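Local coordinates for 5-formaminoimidazole-4-carboxamide-1-(beta)-D-ribofuranosyl 5'-monophosphate synthetase (Methanocaldococcus jannaschii, PDB 2R7M) that catalyses the ATP- and formate-dependent, folate-independent formylation of AICAR to FAICAR in de novo purine biosynthesis, at the adenosine monophosphate site. Residues are numbered along the deposited sequence; one frame, centred on the assembly and turned at random. Chains: chain A/B/C, 5-formaminoimidazole-4-carboxamide-1-(beta)-D-ribofuranosyl 5'-monophosphate synthetase.

Contact 1: the adenosine monophosphate site. Residues chain A 26-27, 94, 228, 255, 258, 317-318; chain B 264, 266. With AMP (adenosine monophosphate), chain D.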
ATOM      1  N   SER A  26      15.638  24.321  -2.649  1.00 33.60           N
ATOM      2  CA  SER A  26      16.700  24.208  -1.661  1.00 33.62           C
ATOM      3  C   SER A  26      16.108  23.962  -0.286  1.00 27.03           C
ATOM      4  O   SER A  26      14.892  23.953  -0.112  1.00 30.77           O
ATOM      5  CB  SER A  26      17.553  25.483  -1.634  1.00 42.03           C
ATOM      6  OG  SER A  26      18.584  25.392  -0.664  1.00 44.96           O
ATOM      7  N   HIS A  27      16.981  23.763   0.696  1.00 35.59           N
ATOM      8  CA  HIS A  27      16.579  23.665   2.104  1.00 29.34           C
ATOM      9  C   HIS A  27      15.767  22.412   2.477  1.00 34.34           C
ATOM     10  O   HIS A  27      16.297  21.480   3.080  1.00 31.53           O
ATOM     11  CB  HIS A  27      15.841  24.932   2.538  1.00 24.36           C
ATOM     12  CG  HIS A  27      15.716  25.077   4.022  1.00 32.09           C
ATOM     13  ND1 HIS A  27      14.559  24.762   4.704  1.00 29.37           N
ATOM     14  CD2 HIS A  27      16.603  25.501   4.958  1.00 23.60           C
ATOM     15  CE1 HIS A  27      14.734  24.988   5.995  1.00 30.93           C
ATOM     16  NE2 HIS A  27      15.965  25.436   6.176  1.00 33.98           N
ATOM     17  N   SER A  94      16.034  28.865   3.299  1.00 38.39           N
ATOM     18  CA  SER A  94      16.753  29.378   2.132  1.00 41.90           C
ATOM     19  C   SER A  94      15.981  30.447   1.374  1.00 50.06           C
ATOM     20  O   SER A  94      16.574  31.390   0.845  1.00 49.15           O
ATOM     21  CB  SER A  94      17.094  28.246   1.164  1.00 43.28           C
ATOM     22  OG  SER A  94      18.273  27.573   1.551  1.00 46.83           O
ATOM     23  N   ARG A 228      21.239  17.269  14.980  1.00 24.62           N
ATOM     24  CA  ARG A 228      22.134  17.888  14.016  1.00 30.89           C
ATOM     25  C   ARG A 228      23.421  17.102  13.830  1.00 29.37           C
ATOM     26  O   ARG A 228      23.897  16.418  14.745  1.00 32.58           O
ATOM     27  CB  ARG A 228      22.495  19.313  14.451  1.00 32.23           C
ATOM     28  CG  ARG A 228      21.316  20.183  14.805  1.00 31.77           C
ATOM     29  CD  ARG A 228      20.373  20.309  13.626  1.00 43.23           C
ATOM     30  NE  ARG A 228      19.551  21.513  13.716  1.00 43.78           N
ATOM     31  CZ  ARG A 228      18.277  21.586  13.337  1.00 40.76           C
ATOM     32  NH1 ARG A 228      17.657  20.519  12.855  1.00 40.36           N
ATOM     33  NH2 ARG A 228      17.615  22.728  13.460  1.00 37.01           N
ATOM     34  N   ILE A 255      26.082  23.345  10.096  1.00 33.55           N
ATOM     35  CA  ILE A 255      25.120  22.292   9.774  1.00 37.25           C
ATOM     36  C   ILE A 255      25.460  21.622   8.449  1.00 27.51           C
ATOM     37  O   ILE A 255      25.580  22.286   7.417  1.00 32.81           O
ATOM     38  CB  ILE A 255      23.644  22.802   9.755  1.00 42.14           C
ATOM     39  CG1 ILE A 255      22.683  21.613   9.756  1.00 41.37           C
ATOM     40  CG2 ILE A 255      23.375  23.685   8.554  1.00 45.49           C
ATOM     41  CD1 ILE A 255      22.750  20.797  11.030  1.00 36.89           C
ATOM     42  N   ASN A 258      21.646  15.648   9.084  1.00 31.70           N
ATOM     43  CA  ASN A 258      20.812  15.265  10.215  1.00 20.23           C
ATOM     44  C   ASN A 258      20.688  13.765  10.410  1.00 19.27           C
ATOM     45  O   ASN A 258      20.860  12.971   9.489  1.00 26.74           O
ATOM     46  CB  ASN A 258      19.405  15.880  10.101  1.00 32.59           C
ATOM     47  CG  ASN A 258      19.419  17.270   9.486  1.00 24.97           C
ATOM     48  OD1 ASN A 258      19.657  17.428   8.285  1.00 30.92           O
ATOM     49  ND2 ASN A 258      19.144  18.280  10.300  1.00 28.09           N
ATOM     50  N   GLY A 317      15.193  22.428   8.531  1.00 33.05           N
ATOM     51  CA  GLY A 317      15.959  21.500   7.687  1.00 25.32           C
ATOM     52  C   GLY A 317      15.968  20.057   8.151  1.00 25.85           C
ATOM     53  O   GLY A 317      16.160  19.142   7.353  1.00 29.88           O
ATOM     54  N   GLY A 318      15.778  19.849   9.448  1.00 23.57           N
ATOM     55  CA  GLY A 318      15.809  18.510  10.021  1.00 26.19           C
ATOM     56  C   GLY A 318      14.673  17.591   9.582  1.00 32.37           C
ATOM     57  O   GLY A 318      14.733  16.385   9.818  1.00 33.64           O
TER
ATOM     58  N   ARG B 264      22.594  18.213   4.060  1.00 30.38           N
ATOM     59  CA  ARG B 264      21.996  19.537   3.882  1.00 27.94           C
ATOM     60  C   ARG B 264      21.589  19.660   2.415  1.00 31.12           C
ATOM     61  O   ARG B 264      22.389  19.368   1.532  1.00 34.51           O
ATOM     62  CB  ARG B 264      23.044  20.595   4.238  1.00 32.88           C
ATOM     63  CG  ARG B 264      22.607  22.036   4.247  1.00 37.35           C
ATOM     64  CD  ARG B 264      23.784  22.892   4.722  1.00 38.72           C
ATOM     65  NE  ARG B 264      23.518  24.327   4.698  1.00 38.64           N
ATOM     66  CZ  ARG B 264      24.227  25.236   5.367  1.00 40.76           C
ATOM     67  NH1 ARG B 264      25.238  24.861   6.140  1.00 37.75           N
ATOM     68  NH2 ARG B 264      23.914  26.521   5.281  1.00 39.68           N
ATOM     69  N   SER B 266      21.079  21.984   0.164  1.00 35.92           N
ATOM     70  CA  SER B 266      21.905  22.824  -0.723  1.00 32.74           C
ATOM     71  C   SER B 266      23.204  22.153  -1.191  1.00 32.23           C
ATOM     72  O   SER B 266      23.881  22.658  -2.091  1.00 39.79           O
ATOM     73  CB  SER B 266      22.217  24.179  -0.075  1.00 37.93           C
ATOM     74  OG  SER B 266      22.826  24.028   1.199  1.00 39.65           O
TER
HETATM   75  P   AMP D 401      21.217  26.831   3.193  1.00 44.48           P
HETATM   76  O1P AMP D 401      22.469  27.541   3.660  1.00 48.31           O
HETATM   77  O2P AMP D 401      20.529  27.519   2.035  1.00 47.81           O
HETATM   78  O3P AMP D 401      21.376  25.342   2.999  1.00 42.04           O
HETATM   79  O5' AMP D 401      20.177  26.925   4.422  1.00 45.30           O
HETATM   80  C5' AMP D 401      19.777  28.167   4.991  1.00 45.75           C
HETATM   81  C4' AMP D 401      19.772  28.071   6.522  1.00 55.26           C
HETATM   82  O4' AMP D 401      18.827  27.101   6.999  1.00 48.36           O
HETATM   83  C3' AMP D 401      21.125  27.675   7.108  1.00 53.42           C
HETATM   84  O3' AMP D 401      21.839  28.833   7.529  1.00 51.93           O
HETATM   85  C2' AMP D 401      20.806  26.783   8.291  1.00 50.51           C
HETATM   86  O2' AMP D 401      20.793  27.511   9.522  1.00 56.03           O
HETATM   87  C1' AMP D 401      19.398  26.288   8.036  1.00 45.07           C
HETATM   88  N9  AMP D 401      19.476  24.872   7.592  1.00 45.73           N
HETATM   89  C8  AMP D 401      19.631  24.472   6.320  1.00 37.77           C
HETATM   90  N7  AMP D 401      19.661  23.125   6.240  1.00 39.45           N
HETATM   91  C5  AMP D 401      19.522  22.640   7.485  1.00 38.26           C
HETATM   92  C6  AMP D 401      19.471  21.294   8.095  1.00 41.83           C
HETATM   93  N6  AMP D 401      19.586  20.181   7.322  1.00 40.00           N
HETATM   94  N1  AMP D 401      19.325  21.224   9.442  1.00 40.86           N
HETATM   95  C2  AMP D 401      19.219  22.327  10.202  1.00 37.44           C
HETATM   96  N3  AMP D 401      19.261  23.577   9.712  1.00 41.06           N
HETATM   97  C4  AMP D 401      19.407  23.795   8.380  1.00 40.55           C
HETATM   98  O   HOH W   1      18.807  21.241   4.288  1.00 32.61           O
HETATM   99  O   HOH W   2      19.716  23.344   2.432  1.00 38.12           O

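Contact 2: the adenosine monophosphate site. Residues chain A 140, 154, 156, 166, 199-202, 228, 230, 253, 299, 309-310; chain C 238. With AMP (adenosine monophosphate), chain E.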
ATOM      1  N   PRO A 140      18.773  28.470  27.628  1.00 42.72           N
ATOM      2  CA  PRO A 140      20.080  28.652  28.272  1.00 47.09           C
ATOM      3  C   PRO A 140      20.155  29.974  29.046  1.00 47.92           C
ATOM      4  O   PRO A 140      19.564  30.974  28.629  1.00 40.96           O
ATOM      5  CB  PRO A 140      21.044  28.700  27.091  1.00 37.52           C
ATOM      6  CG  PRO A 140      20.331  27.991  25.991  1.00 34.37           C
ATOM      7  CD  PRO A 140      18.895  28.348  26.168  1.00 35.45           C
ATOM      8  N   ILE A 154      28.848  28.979  25.789  1.00 30.79           N
ATOM      9  CA  ILE A 154      29.127  28.947  24.364  1.00 36.62           C
ATOM     10  C   ILE A 154      28.905  30.361  23.869  1.00 26.21           C
ATOM     11  O   ILE A 154      28.011  31.053  24.354  1.00 31.13           O
ATOM     12  CB  ILE A 154      28.215  27.931  23.606  1.00 33.93           C
ATOM     13  CG1 ILE A 154      28.608  27.845  22.126  1.00 29.31           C
ATOM     14  CG2 ILE A 154      26.739  28.295  23.787  1.00 25.23           C
ATOM     15  CD1 ILE A 154      27.808  26.818  21.327  1.00 34.39           C
ATOM     16  N   LYS A 156      28.217  32.929  20.648  1.00 45.60           N
ATOM     17  CA  LYS A 156      27.745  33.007  19.271  1.00 54.67           C
ATOM     18  C   LYS A 156      27.817  34.429  18.711  1.00 61.50           C
ATOM     19  O   LYS A 156      27.561  35.405  19.419  1.00 62.30           O
ATOM     20  CB  LYS A 156      26.305  32.490  19.180  1.00 50.39           C
ATOM     21  CG  LYS A 156      26.052  31.204  19.943  1.00 39.14           C
ATOM     22  CD  LYS A 156      24.573  30.865  19.965  1.00 37.98           C
ATOM     23  CE  LYS A 156      24.354  29.414  20.356  1.00 38.81           C
ATOM     24  NZ  LYS A 156      22.931  29.135  20.723  1.00 37.71           N
ATOM     25  N   TYR A 166      32.414  30.272  16.325  1.00 65.74           N
ATOM     26  CA  TYR A 166      31.839  29.883  17.606  1.00 55.97           C
ATOM     27  C   TYR A 166      32.972  29.428  18.508  1.00 47.81           C
ATOM     28  O   TYR A 166      33.977  28.912  18.022  1.00 47.62           O
ATOM     29  CB  TYR A 166      30.886  28.700  17.420  1.00 60.03           C
ATOM     30  CG  TYR A 166      29.465  29.037  17.023  1.00 56.39           C
ATOM     31  CD1 TYR A 166      29.161  29.478  15.742  1.00 62.66           C
ATOM     32  CD2 TYR A 166      28.425  28.868  17.919  1.00 52.41           C
ATOM     33  CE1 TYR A 166      27.859  29.774  15.375  1.00 65.36           C
ATOM     34  CE2 TYR A 166      27.121  29.153  17.564  1.00 55.18           C
ATOM     35  CZ  TYR A 166      26.841  29.610  16.294  1.00 62.04           C
ATOM     36  OH  TYR A 166      25.539  29.900  15.943  1.00 55.98           O
ATOM     37  N   GLU A 199      26.049  32.480  26.273  1.00 39.00           N
ATOM     38  CA  GLU A 199      25.035  31.771  27.038  1.00 37.04           C
ATOM     39  C   GLU A 199      25.569  30.497  27.651  1.00 34.21           C
ATOM     40  O   GLU A 199      26.586  29.952  27.221  1.00 37.05           O
ATOM     41  CB  GLU A 199      23.785  31.478  26.185  1.00 41.21           C
ATOM     42  CG  GLU A 199      24.042  30.706  24.880  1.00 42.42           C
ATOM     43  CD  GLU A 199      22.749  30.298  24.167  1.00 44.45           C
ATOM     44  OE1 GLU A 199      21.807  31.115  24.095  1.00 50.22           O
ATOM     45  OE2 GLU A 199      22.673  29.157  23.669  1.00 52.57           O
ATOM     46  N   GLU A 200      24.870  30.037  28.673  1.00 34.75           N
ATOM     47  CA  GLU A 200      25.140  28.758  29.289  1.00 38.67           C
ATOM     48  C   GLU A 200      25.359  27.664  28.244  1.00 38.81           C
ATOM     49  O   GLU A 200      24.582  27.536  27.301  1.00 43.25           O
ATOM     50  CB  GLU A 200      23.949  28.396  30.173  1.00 36.00           C
ATOM     51  CG  GLU A 200      24.041  27.054  30.829  1.00 35.83           C
ATOM     52  CD  GLU A 200      22.800  26.723  31.609  1.00 44.28           C
ATOM     53  OE1 GLU A 200      21.811  27.495  31.525  1.00 42.24           O
ATOM     54  OE2 GLU A 200      22.816  25.689  32.311  1.00 53.35           O
ATOM     55  N   TYR A 201      26.422  26.882  28.405  1.00 41.95           N
ATOM     56  CA  TYR A 201      26.629  25.700  27.577  1.00 30.32           C
ATOM     57  C   TYR A 201      25.789  24.578  28.180  1.00 40.45           C
ATOM     58  O   TYR A 201      26.059  24.120  29.296  1.00 31.98           O
ATOM     59  CB  TYR A 201      28.112  25.299  27.520  1.00 31.21           C
ATOM     60  CG  TYR A 201      28.390  24.231  26.479  1.00 33.04           C
ATOM     61  CD1 TYR A 201      28.836  24.576  25.208  1.00 33.42           C
ATOM     62  CD2 TYR A 201      28.172  22.880  26.754  1.00 27.41           C
ATOM     63  CE1 TYR A 201      29.068  23.605  24.236  1.00 30.86           C
ATOM     64  CE2 TYR A 201      28.398  21.904  25.784  1.00 24.05           C
ATOM     65  CZ  TYR A 201      28.842  22.273  24.531  1.00 31.75           C
ATOM     66  OH  TYR A 201      29.077  21.311  23.566  1.00 32.91           O
ATOM     67  N   VAL A 202      24.743  24.162  27.469  1.00 41.57           N
ATOM     68  CA  VAL A 202      23.918  23.054  27.949  1.00 36.47           C
ATOM     69  C   VAL A 202      24.525  21.728  27.494  1.00 29.99           C
ATOM     70  O   VAL A 202      24.763  21.515  26.306  1.00 39.56           O
ATOM     71  CB  VAL A 202      22.427  23.183  27.522  1.00 34.64           C
ATOM     72  CG1 VAL A 202      21.616  21.990  28.025  1.00 32.77           C
ATOM     73  CG2 VAL A 202      21.822  24.491  28.062  1.00 23.87           C
ATOM     74  N   ARG A 228      21.239  17.269  14.980  1.00 24.62           N
ATOM     75  CA  ARG A 228      22.134  17.888  14.016  1.00 30.89           C
ATOM     76  C   ARG A 228      23.421  17.102  13.830  1.00 29.37           C
ATOM     77  O   ARG A 228      23.897  16.418  14.745  1.00 32.58           O
ATOM     78  CB  ARG A 228      22.495  19.313  14.451  1.00 32.23           C
ATOM     79  CG  ARG A 228      21.316  20.183  14.805  1.00 31.77           C
ATOM     80  CD  ARG A 228      20.373  20.309  13.626  1.00 43.23           C
ATOM     81  NE  ARG A 228      19.551  21.513  13.716  1.00 43.78           N
ATOM     82  CZ  ARG A 228      18.277  21.586  13.337  1.00 40.76           C
ATOM     83  NH1 ARG A 228      17.657  20.519  12.855  1.00 40.36           N
ATOM     84  NH2 ARG A 228      17.615  22.728  13.460  1.00 37.01           N
ATOM     85  N   GLU A 230      26.996  18.284  12.652  1.00 31.58           N
ATOM     86  CA  GLU A 230      27.683  19.543  12.390  1.00 32.03           C
ATOM     87  C   GLU A 230      29.189  19.391  12.180  1.00 35.02           C
ATOM     88  O   GLU A 230      29.836  18.556  12.797  1.00 35.99           O
ATOM     89  CB  GLU A 230      27.358  20.531  13.507  1.00 29.19           C
ATOM     90  CG  GLU A 230      25.897  20.941  13.492  1.00 29.16           C
ATOM     91  CD  GLU A 230      25.444  21.612  14.767  1.00 38.12           C
ATOM     92  OE1 GLU A 230      25.998  21.304  15.843  1.00 44.30           O
ATOM     93  OE2 GLU A 230      24.515  22.438  14.688  1.00 44.76           O
ATOM     94  N   TYR A 253      30.585  24.877  13.994  1.00 40.86           N
ATOM     95  CA  TYR A 253      29.270  24.267  14.173  1.00 38.56           C
ATOM     96  C   TYR A 253      28.406  24.437  12.933  1.00 32.67           C
ATOM     97  O   TYR A 253      27.259  24.878  13.013  1.00 40.71           O
ATOM     98  CB  TYR A 253      28.585  24.864  15.407  1.00 35.11           C
ATOM     99  CG  TYR A 253      29.284  24.493  16.695  1.00 37.44           C
ATOM    100  CD1 TYR A 253      28.846  23.416  17.462  1.00 34.42           C
ATOM    101  CD2 TYR A 253      30.406  25.206  17.136  1.00 37.14           C
ATOM    102  CE1 TYR A 253      29.490  23.067  18.639  1.00 32.95           C
ATOM    103  CE2 TYR A 253      31.066  24.858  18.307  1.00 27.21           C
ATOM    104  CZ  TYR A 253      30.601  23.795  19.054  1.00 35.21           C
ATOM    105  OH  TYR A 253      31.251  23.450  20.209  1.00 35.02           O
ATOM    106  N   LEU A 299      18.081  20.654  24.030  1.00 31.95           N
ATOM    107  CA  LEU A 299      19.064  19.736  24.560  1.00 30.28           C
ATOM    108  C   LEU A 299      18.472  19.181  25.832  1.00 31.98           C
ATOM    109  O   LEU A 299      17.905  19.918  26.624  1.00 33.47           O
ATOM    110  CB  LEU A 299      20.390  20.456  24.834  1.00 33.40           C
ATOM    111  CG  LEU A 299      21.195  20.844  23.585  1.00 33.93           C
ATOM    112  CD1 LEU A 299      22.140  22.026  23.841  1.00 29.68           C
ATOM    113  CD2 LEU A 299      21.943  19.636  23.015  1.00 21.53           C
ATOM    114  N   PHE A 309      17.486  26.087  22.725  1.00 35.14           N
ATOM    115  CA  PHE A 309      18.512  27.075  22.406  1.00 37.21           C
ATOM    116  C   PHE A 309      18.232  27.771  21.079  1.00 45.43           C
ATOM    117  O   PHE A 309      18.939  28.704  20.683  1.00 44.17           O
ATOM    118  CB  PHE A 309      19.901  26.422  22.364  1.00 35.94           C
ATOM    119  CG  PHE A 309      20.033  25.321  21.338  1.00 32.63           C
ATOM    120  CD1 PHE A 309      20.306  25.620  20.011  1.00 29.61           C
ATOM    121  CD2 PHE A 309      19.903  23.989  21.708  1.00 24.86           C
ATOM    122  CE1 PHE A 309      20.428  24.619  19.070  1.00 23.84           C
ATOM    123  CE2 PHE A 309      20.029  22.975  20.766  1.00 29.27           C
ATOM    124  CZ  PHE A 309      20.287  23.293  19.447  1.00 31.42           C
ATOM    125  N   GLU A 310      17.197  27.309  20.393  1.00 46.38           N
ATOM    126  CA  GLU A 310      16.868  27.824  19.078  1.00 43.82           C
ATOM    127  C   GLU A 310      15.451  27.384  18.721  1.00 41.87           C
ATOM    128  O   GLU A 310      14.900  26.461  19.322  1.00 40.98           O
ATOM    129  CB  GLU A 310      17.885  27.307  18.054  1.00 50.80           C
ATOM    130  CG  GLU A 310      17.926  28.059  16.732  1.00 71.03           C
ATOM    131  CD  GLU A 310      18.243  29.537  16.895  1.00 81.89           C
ATOM    132  OE1 GLU A 310      17.646  30.356  16.159  1.00 87.04           O
ATOM    133  OE2 GLU A 310      19.086  29.882  17.756  1.00 86.37           O
TER
ATOM    134  N   ARG C 238      30.681  15.332  23.348  1.00 22.34           N
ATOM    135  CA  ARG C 238      30.580  16.193  22.180  1.00 26.83           C
ATOM    136  C   ARG C 238      31.325  17.510  22.425  1.00 31.71           C
ATOM    137  O   ARG C 238      31.393  18.377  21.545  1.00 31.87           O
ATOM    138  CB  ARG C 238      29.111  16.479  21.837  1.00 31.06           C
ATOM    139  CG  ARG C 238      28.878  16.693  20.359  1.00 34.17           C
ATOM    140  CD  ARG C 238      27.929  17.821  20.091  1.00 43.11           C
ATOM    141  NE  ARG C 238      27.694  17.970  18.657  1.00 39.08           N
ATOM    142  CZ  ARG C 238      27.262  19.081  18.081  1.00 30.77           C
ATOM    143  NH1 ARG C 238      27.039  20.171  18.810  1.00 31.49           N
ATOM    144  NH2 ARG C 238      27.072  19.112  16.767  1.00 41.63           N
TER
HETATM  145  P   AMP E 400      22.781  27.766  16.774  1.00 38.38           P
HETATM  146  O1P AMP E 400      21.630  27.065  16.094  1.00 48.82           O
HETATM  147  O2P AMP E 400      23.710  28.513  15.858  1.00 44.41           O
HETATM  148  O3P AMP E 400      22.365  28.465  18.046  1.00 45.17           O
HETATM  149  O5' AMP E 400      23.733  26.607  17.345  1.00 40.91           O
HETATM  150  C5' AMP E 400      24.650  25.913  16.512  1.00 39.87           C
HETATM  151  C4' AMP E 400      24.997  24.647  17.272  1.00 42.59           C
HETATM  152  O4' AMP E 400      25.730  24.976  18.461  1.00 35.90           O
HETATM  153  C3' AMP E 400      23.744  23.933  17.764  1.00 37.27           C
HETATM  154  O3' AMP E 400      23.167  23.049  16.794  1.00 39.12           O
HETATM  155  C2' AMP E 400      24.247  23.201  18.992  1.00 40.30           C
HETATM  156  O2' AMP E 400      24.770  21.923  18.627  1.00 40.38           O
HETATM  157  C1' AMP E 400      25.358  24.106  19.527  1.00 31.24           C
HETATM  158  N9  AMP E 400      24.754  24.915  20.606  1.00 29.15           N
HETATM  159  C8  AMP E 400      23.982  26.003  20.416  1.00 24.51           C
HETATM  160  N7  AMP E 400      23.545  26.507  21.594  1.00 31.79           N
HETATM  161  C5  AMP E 400      24.058  25.731  22.572  1.00 31.98           C
HETATM  162  C6  AMP E 400      24.015  25.722  24.049  1.00 28.42           C
HETATM  163  N6  AMP E 400      23.301  26.649  24.730  1.00 29.58           N
HETATM  164  N1  AMP E 400      24.677  24.737  24.687  1.00 33.93           N
HETATM  165  C2  AMP E 400      25.375  23.794  24.018  1.00 31.44           C
HETATM  166  N3  AMP E 400      25.468  23.748  22.678  1.00 33.59           N
HETATM  167  C4  AMP E 400      24.838  24.670  21.914  1.00 27.10           C
HETATM  168  O   HOH W   3      26.903  21.488  21.551  1.00 37.05           O
HETATM  169  O   HOH W   4      20.393  23.651  15.254  1.00 47.94           O

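Contact 1: the adenosine monophosphate site
Phosphate oxygen O3P of AMP is gripped by two side chains of chain B and a water. B:Arg264 NE donates to it at 2.9 Å with a nearly straight bond (176° at H), O3P lying in the guanidinium plane, and B:Ser266 OG donates from 2.7 Å. Water 2, held by B:Ser266 N, is the third partner. The B:Arg264 chain is extended from CG to NE, CG anti to the backbone N (chi1 -175°), so its guanidinium meets the phosphate with its edge; NH2 forms a salt bridge to O1P, while NH1 donates to the carbonyl A:Ile255 O at 2.9 Å and ties the arginine to chain A. At the far end of the nucleotide, A:Asn258 lays its carboxamide along the Watson-Crick edge of the adenine: OD1 accepts from the amino N6 on a lone pair at 2.9 Å, and ND2 donates to N1 at 3.1 Å, in the amide plane. An alanine here would remove both bonds and would probably weaken recognition of the N1/N6 edge. A:Ile255 CG1 sits over one face of the six-membered ring, 3.5 Å from its centroid, and A:Gly317 CA packs over the other. A:Arg228 turns a guanidinium face to the adenine rim, C2 lying 3.4 Å above its centre. A:His27, CG anti to the backbone N, meets the imidazole part of the base edge-to-face, planes 71° apart. Water 1 links N7 to A:His27 O. A:His27, A:Ser94 and A:Asn258 are AICAR-binding residues, so AMP occupies the substrate's nucleotide pocket, which is completed by a neighbouring subunit.

Contact 2: the adenosine monophosphate site
The adenine of AMP lies in the ATP-grasp nucleotide cleft, the ATP site, between A:Leu299 CD1 over the six-membered ring and A:Ile154 CD1 over the five-membered ring. Its edge is read largely by strand 197-200 and the loop after it: backbone A:Val202 N donates to AMP N1 at 2.8 Å, and the amino AMP N6 donates to A:Glu199 OE2 at 2.8 Å, with a weaker bond to the carbonyl A:Glu200 O. A:Tyr201 presents a ring face to the adenine rim, C2 standing over its centre. A:Lys156, extended beyond CG, brings NZ between base and phosphate, donating to N7 and, as a salt bridge, to AMP O3P at 2.8 Å. A:Phe309, CG in the crowded position between backbone N and carbonyl carbon (chi1 60°), runs alongside the nucleotide from N7 to C3', its CE1 touching the sugar. The ribose 2'- and 3'-hydroxyls both donate to A:Glu230, through the syn lone pairs of its carboxylate: OE2 takes AMP O3' at 2.6 Å and OE1 takes AMP O2' at 3.1 Å. In the second shell, A:Lys156 NZ also donates to A:Glu199 OE2, from well above the carboxylate plane; this positive neighbour would probably favour an ionised carboxylate, suited to accepting from N6. Water 3 joins N3 to A:Tyr201 OH and C:Arg238 NH1, and water 4 joins O3' to A:Arg228 NE. C:Arg238, reaching in from another subunit, crosses A:Glu230 at about a right angle and probably steadies the carboxylate that holds the sugar. Its NH2 donates to the anti lone pair of A:Glu230 OE1 at 2.6 Å (169° at H), with the oxygen 6° out of the guanidinium plane.

The C-alpha centres of contact 1 and contact 2 lie about 18 Å apart, and A:Arg228 belongs to both. Strands 219-230 and 253-260 also serve both: A:Arg228 and A:Glu230 come from the first, A:Tyr253, A:Ile255 and A:Asn258 from the second. The two AMP molecules thus mark neighbouring pockets, one for AICAR and one for ATP, consistent with a ligase that uses ATP to activate a reaction on AICAR. Chain B completes contact 1 and chain C contact 2, so each subunit draws on both neighbours. The enzyme is a hexamer, a dimer of trimers, and the oligomer therefore appears integral to binding both nucleotides.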